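Phenolpthiocerol synthesis type-I polyketide synthase ppsA (Mycobacterium bovis, PDB 7AKC) probably helps build the lipid core of phthiocerols and phenolphthiocerols as a modular polyketide synthase, the acyltransferase domain of which forms this chain. Local coordinates at residues G22-Y27 and G283-F288; M150-L155 and Q180-G185. All coordinates share one frame; numbering follows the deposited sequence.

Overall arrangement
The two interactions show how an acyltransferase domain is assembled from two unlike sheets. Interaction 1 pairs strand 23-27 with strand 287-290 in the parallel five-stranded sheet of the larger, hydrolase-like part. Strand 107-110 on the other side of 23-27 leads into what is probably the nucleophile elbow. Interaction 2 joins strands 148-153 and 180-184 in the four-stranded antiparallel sheet of the ferredoxin-like part. Along the chain it is nested inside the loop closed by interaction 1, so the smaller part is an insertion in the larger. The contact centres lie 25 Å apart, with nearest atoms about 13 Å apart. Gly283 of interaction 1 binds a sodium ion, and another lies about 8 Å from the side chain of Ile183 in interaction 2.

Interaction 1. Residues G22-Y27 and G283-F288. With NA (sodium ion), chain C.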
loop_
_atom_site.group_PDB
_atom_site.type_symbol
_atom_site.label_atom_id
_atom_site.label_comp_id
_atom_site.label_asym_id
_atom_site.label_seq_id
_atom_site.Cartn_x
_atom_site.Cartn_y
_atom_site.Cartn_z
ATOM N N GLY A 22 -19.997 -3.117 9.340
ATOM C CA GLY A 22 -18.996 -2.218 8.772
ATOM C C GLY A 22 -18.191 -2.838 7.640
ATOM O O GLY A 22 -17.704 -3.964 7.779
ATOM N N THR A 23 -18.027 -2.096 6.510
ATOM C CA THR A 23 -17.334 -2.551 5.299
ATOM C C THR A 23 -16.174 -1.654 4.903
ATOM O O THR A 23 -16.339 -0.456 4.698
ATOM C CB THR A 23 -18.321 -2.653 4.139
ATOM O OG1 THR A 23 -19.340 -3.556 4.525
ATOM C CG2 THR A 23 -17.658 -3.152 2.851
ATOM N N VAL A 24 -15.003 -2.244 4.766
ATOM C CA VAL A 24 -13.792 -1.511 4.393
ATOM C C VAL A 24 -13.368 -1.919 3.021
ATOM O O VAL A 24 -13.292 -3.113 2.750
ATOM C CB VAL A 24 -12.631 -1.784 5.357
ATOM C CG1 VAL A 24 -11.448 -0.870 5.052
ATOM C CG2 VAL A 24 -13.071 -1.636 6.815
ATOM N N PHE A 25 -13.008 -0.952 2.175
ATOM C CA PHE A 25 -12.471 -1.277 0.852
ATOM C C PHE A 25 -10.988 -1.055 0.947
ATOM O O PHE A 25 -10.553 -0.002 1.399
ATOM C CB PHE A 25 -13.094 -0.402 -0.246
ATOM C CG PHE A 25 -14.466 -0.855 -0.733
ATOM C CD1 PHE A 25 -15.257 -1.700 0.033
ATOM C CD2 PHE A 25 -14.953 -0.454 -1.974
ATOM C CE1 PHE A 25 -16.524 -2.094 -0.411
ATOM C CE2 PHE A 25 -16.205 -0.882 -2.430
ATOM C CZ PHE A 25 -16.989 -1.695 -1.650
ATOM N N VAL A 26 -10.203 -2.055 0.542
ATOM C CA VAL A 26 -8.756 -2.011 0.616
ATOM C C VAL A 26 -8.163 -1.929 -0.792
ATOM O O VAL A 26 -8.486 -2.756 -1.635
ATOM C CB VAL A 26 -8.183 -3.201 1.413
ATOM C CG1 VAL A 26 -6.661 -3.102 1.481
ATOM C CG2 VAL A 26 -8.789 -3.272 2.832
ATOM N N TYR A 27 -7.313 -0.920 -1.037
ATOM C CA TYR A 27 -6.705 -0.693 -2.339
ATOM C C TYR A 27 -5.241 -1.033 -2.278
ATOM O O TYR A 27 -4.498 -0.360 -1.569
ATOM C CB TYR A 27 -6.919 0.764 -2.766
ATOM C CG TYR A 27 -8.391 1.040 -2.957
ATOM C CD1 TYR A 27 -9.012 0.786 -4.171
ATOM C CD2 TYR A 27 -9.187 1.433 -1.887
ATOM C CE1 TYR A 27 -10.380 0.987 -4.339
ATOM C CE2 TYR A 27 -10.572 1.566 -2.021
ATOM C CZ TYR A 27 -11.161 1.365 -3.257
ATOM O OH TYR A 27 -12.509 1.539 -3.411
ATOM N N GLY A 283 -14.848 3.136 16.098
ATOM C CA GLY A 283 -15.783 2.248 15.444
ATOM C C GLY A 283 -15.090 1.044 14.839
ATOM O O GLY A 283 -14.054 1.173 14.167
ATOM N N ALA A 284 -15.659 -0.132 15.039
ATOM C CA ALA A 284 -15.098 -1.361 14.472
ATOM C C ALA A 284 -15.768 -1.761 13.166
ATOM O O ALA A 284 -16.983 -1.593 12.992
ATOM C CB ALA A 284 -15.166 -2.501 15.478
ATOM N N TYR A 285 -14.954 -2.262 12.232
ATOM C CA TYR A 285 -15.397 -2.734 10.923
ATOM C C TYR A 285 -15.075 -4.215 10.841
ATOM O O TYR A 285 -13.980 -4.619 11.252
ATOM C CB TYR A 285 -14.693 -1.970 9.790
ATOM C CG TYR A 285 -14.889 -0.474 9.888
ATOM C CD1 TYR A 285 -14.104 0.293 10.734
ATOM C CD2 TYR A 285 -15.866 0.172 9.143
ATOM C CE1 TYR A 285 -14.320 1.650 10.883
ATOM C CE2 TYR A 285 -16.079 1.536 9.267
ATOM C CZ TYR A 285 -15.298 2.276 10.140
ATOM O OH TYR A 285 -15.474 3.629 10.282
ATOM N N HIS A 286 -16.004 -5.032 10.284
ATOM C CA HIS A 286 -15.795 -6.470 10.273
ATOM C C HIS A 286 -15.683 -7.099 8.884
ATOM O O HIS A 286 -15.347 -8.272 8.819
ATOM C CB HIS A 286 -16.876 -7.180 11.118
ATOM C CG HIS A 286 -16.752 -6.833 12.578
ATOM N ND1 HIS A 286 -16.078 -7.658 13.465
ATOM C CD2 HIS A 286 -17.169 -5.731 13.243
ATOM C CE1 HIS A 286 -16.102 -7.036 14.634
ATOM N NE2 HIS A 286 -16.744 -5.867 14.554
ATOM N N THR A 287 -15.910 -6.342 7.792
ATOM C CA THR A 287 -15.764 -6.902 6.446
ATOM C C THR A 287 -14.730 -6.113 5.699
ATOM O O THR A 287 -14.815 -4.894 5.666
ATOM C CB THR A 287 -17.079 -6.901 5.665
ATOM O OG1 THR A 287 -18.048 -7.651 6.375
ATOM C CG2 THR A 287 -16.908 -7.471 4.247
ATOM N N PHE A 288 -13.723 -6.789 5.144
ATOM C CA PHE A 288 -12.666 -6.125 4.409
ATOM C C PHE A 288 -12.683 -6.676 2.999
ATOM O O PHE A 288 -12.664 -7.892 2.817
ATOM C CB PHE A 288 -11.303 -6.385 5.073
ATOM C CG PHE A 288 -11.179 -5.671 6.402
ATOM C CD1 PHE A 288 -11.788 -6.175 7.541
ATOM C CD2 PHE A 288 -10.421 -4.519 6.522
ATOM C CE1 PHE A 288 -11.725 -5.489 8.748
ATOM C CE2 PHE A 288 -10.309 -3.865 7.751
ATOM C CZ PHE A 288 -10.964 -4.356 8.857
HETATM NA NA NA C . -11.774 1.005 14.581
HETATM O O HOH W 1 -11.405 2.654 12.790
#
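Strand 23-27 and the start of strand 287-290 lie next to each other in parallel, bridged at Thr23 with Thr287 and at Val24 with Phe288, in the hydrolase-like parallel sheet of the acyltransferase domain; Gly22, Tyr285 and His286 are the loop residues leading in. Gly22 O opens the pairing by accepting two N-H groups. Thr287 N approaches nearly head-on at 3.0 Å, whereas the longer bond from His286 N to Gly22 O, 3.2 Å, comes from above the carbonyl plane, 37° out of it. The local backbone bend at His286, psi -6°, lets both consecutive N-H groups turn to one oxygen. The next link, Val24 N to Thr287 O at 2.8 Å, restores the ordinary parallel pattern.

Val24 carries most of the side-chain contact. With CG1 anti to the backbone N (chi1 -172°), CG2 is set beside that nitrogen and reaches the partner strand. Val24 CG2 sits over one face of the Phe288 ring, offset toward the rim, in a CH-pi contact, 3.7 Å from Phe288 CE2. The same methyl presses on Tyr285, with Val24 CG2 only 3.4 Å from Tyr285 CB, the two side chains crossing at about a right angle. Val26 CG2 meets the edge of the Phe288 ring, and Ile301 and Leu305 of helix 298-308 cover this apolar side. On the opposite face of the sheet Thr23 and Thr287 lie alongside each other, pointing the same way.

At the start of the pairing Gly22 CA rests 4.0 Å from Tyr285 CD2. Two residues before Tyr285 the chain passes a metal site: Gly283 O binds a sodium ion at 2.3 Å, together with the carbonyl oxygens of Ser276, Ser279 and Ala281. A water, also bound to the sodium, lies in the plane of the Tyr285 ring at its edge.

Interaction 2. Residues M150-L155 and Q180-G185; sequences MALLEL and QTVIAG
The Gln180 amide and Glu154 carboxylate lie side by side with their planes 42° apart, at one end of an antiparallel strand pair in the ferredoxin-like sheet. Leu152 CD1 covers one face of the amide, 3.9 Å from Gln180 CD, and Leu152 CD2 approaches the same face 3.6 Å from Gln180 NE2. At the amide edge, in its plane, Glu154 OE1 accepts a hydrogen bond from Gln180 NE2 through its syn lone pair (3.1 Å, 158° at the hydrogen); Glu154 OE2 adds a weak second bond. Gln180 OE1 has a weak partner in Asn176, on the adjoining strand 171-177.

Behind this polar end the strands pair regularly. Ala151 and Ile183 exchange two backbone hydrogen bonds, as do Leu153 and Thr181. Met150 CE curls onto Ala184 CB at 3.8 Å, on the face shared with Leu152 and Val182. On the other face, packed under helix 157-164, Ile183 has CG1 between its backbone N and carbonyl carbon (chi1 57°). This sends CG1 to Ala151 CB and CG2 to Leu153, whose CD1 lies 3.6 Å from Ile183 CG2.

An inverse gamma turn centred on Glu154 folds the chain back after Leu153, and OG1 of the buried Thr181 donates to Leu155 O at 2.8 Å.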
loop_
_atom_site.group_PDB
_atom_site.type_symbol
_atom_site.label_atom_id
_atom_site.label_comp_id
_atom_site.label_asym_id
_atom_site.label_seq_id
_atom_site.Cartn_x
_atom_site.Cartn_y
_atom_site.Cartn_z
ATOM N N MET A 150 12.023 -5.754 -3.598
ATOM C CA MET A 150 11.417 -5.951 -2.284
ATOM C C MET A 150 11.478 -7.420 -1.912
ATOM O O MET A 150 11.573 -8.266 -2.790
ATOM C CB MET A 150 9.979 -5.437 -2.265
ATOM C CG MET A 150 9.927 -3.933 -2.498
ATOM S SD MET A 150 8.268 -3.229 -2.584
ATOM C CE MET A 150 8.201 -2.384 -1.086
ATOM N N ALA A 151 11.390 -7.731 -0.614
ATOM C CA ALA A 151 11.355 -9.142 -0.196
ATOM C C ALA A 151 10.366 -9.263 0.940
ATOM O O ALA A 151 10.383 -8.440 1.851
ATOM C CB ALA A 151 12.724 -9.639 0.245
ATOM N N LEU A 152 9.544 -10.308 0.889
ATOM C CA LEU A 152 8.589 -10.644 1.928
ATOM C C LEU A 152 9.320 -11.578 2.865
ATOM O O LEU A 152 9.750 -12.673 2.450
ATOM C CB LEU A 152 7.387 -11.368 1.314
ATOM C CG LEU A 152 6.348 -11.869 2.339
ATOM C CD1 LEU A 152 5.776 -10.704 3.198
ATOM C CD2 LEU A 152 5.230 -12.681 1.637
ATOM N N LEU A 153 9.495 -11.167 4.119
ATOM C CA LEU A 153 10.208 -11.973 5.100
ATOM C C LEU A 153 9.243 -12.514 6.148
ATOM O O LEU A 153 8.360 -11.769 6.632
ATOM C CB LEU A 153 11.248 -11.088 5.824
ATOM C CG LEU A 153 12.161 -10.240 4.928
ATOM C CD1 LEU A 153 13.152 -9.477 5.759
ATOM C CD2 LEU A 153 12.869 -11.091 3.869
ATOM N N GLU A 154 9.422 -13.778 6.556
ATOM C CA GLU A 154 8.601 -14.347 7.613
ATOM C C GLU A 154 9.329 -14.054 8.945
ATOM O O GLU A 154 9.814 -14.955 9.664
ATOM C CB GLU A 154 8.303 -15.849 7.373
ATOM C CG GLU A 154 7.702 -16.158 6.003
ATOM C CD GLU A 154 6.413 -15.467 5.588
ATOM O OE1 GLU A 154 5.565 -15.207 6.474
ATOM O OE2 GLU A 154 6.245 -15.202 4.371
ATOM N N LEU A 155 9.425 -12.764 9.241
ATOM C CA LEU A 155 10.015 -12.207 10.461
ATOM C C LEU A 155 9.123 -11.087 10.941
ATOM O O LEU A 155 8.533 -10.352 10.120
ATOM C CB LEU A 155 11.396 -11.560 10.145
ATOM C CG LEU A 155 12.470 -12.451 9.543
ATOM C CD1 LEU A 155 13.695 -11.620 9.203
ATOM C CD2 LEU A 155 12.824 -13.665 10.450
ATOM N N GLN A 180 5.006 -11.037 9.282
ATOM C CA GLN A 180 5.381 -10.876 7.876
ATOM C C GLN A 180 5.758 -9.431 7.655
ATOM O O GLN A 180 4.917 -8.536 7.839
ATOM C CB GLN A 180 4.163 -11.115 6.990
ATOM C CG GLN A 180 3.764 -12.544 6.756
ATOM C CD GLN A 180 3.178 -12.622 5.367
ATOM O OE1 GLN A 180 2.407 -11.730 4.905
ATOM N NE2 GLN A 180 3.552 -13.662 4.661
ATOM N N THR A 181 6.974 -9.202 7.138
ATOM C CA THR A 181 7.438 -7.840 6.932
ATOM C C THR A 181 8.130 -7.744 5.586
ATOM O O THR A 181 8.866 -8.659 5.223
ATOM C CB THR A 181 8.456 -7.521 8.079
ATOM O OG1 THR A 181 7.825 -7.775 9.344
ATOM C CG2 THR A 181 8.901 -6.053 8.062
ATOM N N VAL A 182 7.878 -6.676 4.828
ATOM C CA VAL A 182 8.519 -6.491 3.531
ATOM C C VAL A 182 9.658 -5.496 3.665
ATOM O O VAL A 182 9.468 -4.435 4.285
ATOM C CB VAL A 182 7.482 -5.981 2.503
ATOM C CG1 VAL A 182 8.143 -5.699 1.151
ATOM C CG2 VAL A 182 6.339 -6.980 2.368
ATOM N N ILE A 183 10.832 -5.825 3.128
ATOM C CA ILE A 183 11.978 -4.910 3.079
ATOM C C ILE A 183 12.133 -4.381 1.616
ATOM O O ILE A 183 11.683 -5.028 0.683
ATOM C CB ILE A 183 13.264 -5.550 3.539
ATOM C CG1 ILE A 183 13.599 -6.812 2.698
ATOM C CG2 ILE A 183 13.111 -5.918 5.044
ATOM C CD1 ILE A 183 14.991 -7.363 3.015
ATOM N N ALA A 184 12.791 -3.243 1.448
ATOM C CA ALA A 184 12.937 -2.630 0.145
ATOM C C ALA A 184 14.298 -1.955 0.054
ATOM O O ALA A 184 14.758 -1.349 1.014
ATOM C CB ALA A 184 11.816 -1.606 -0.085
ATOM N N GLY A 185 14.885 -2.020 -1.131
ATOM C CA GLY A 185 16.192 -1.438 -1.372
ATOM C C GLY A 185 16.786 -1.946 -2.676
ATOM O O GLY A 185 16.104 -2.586 -3.483
#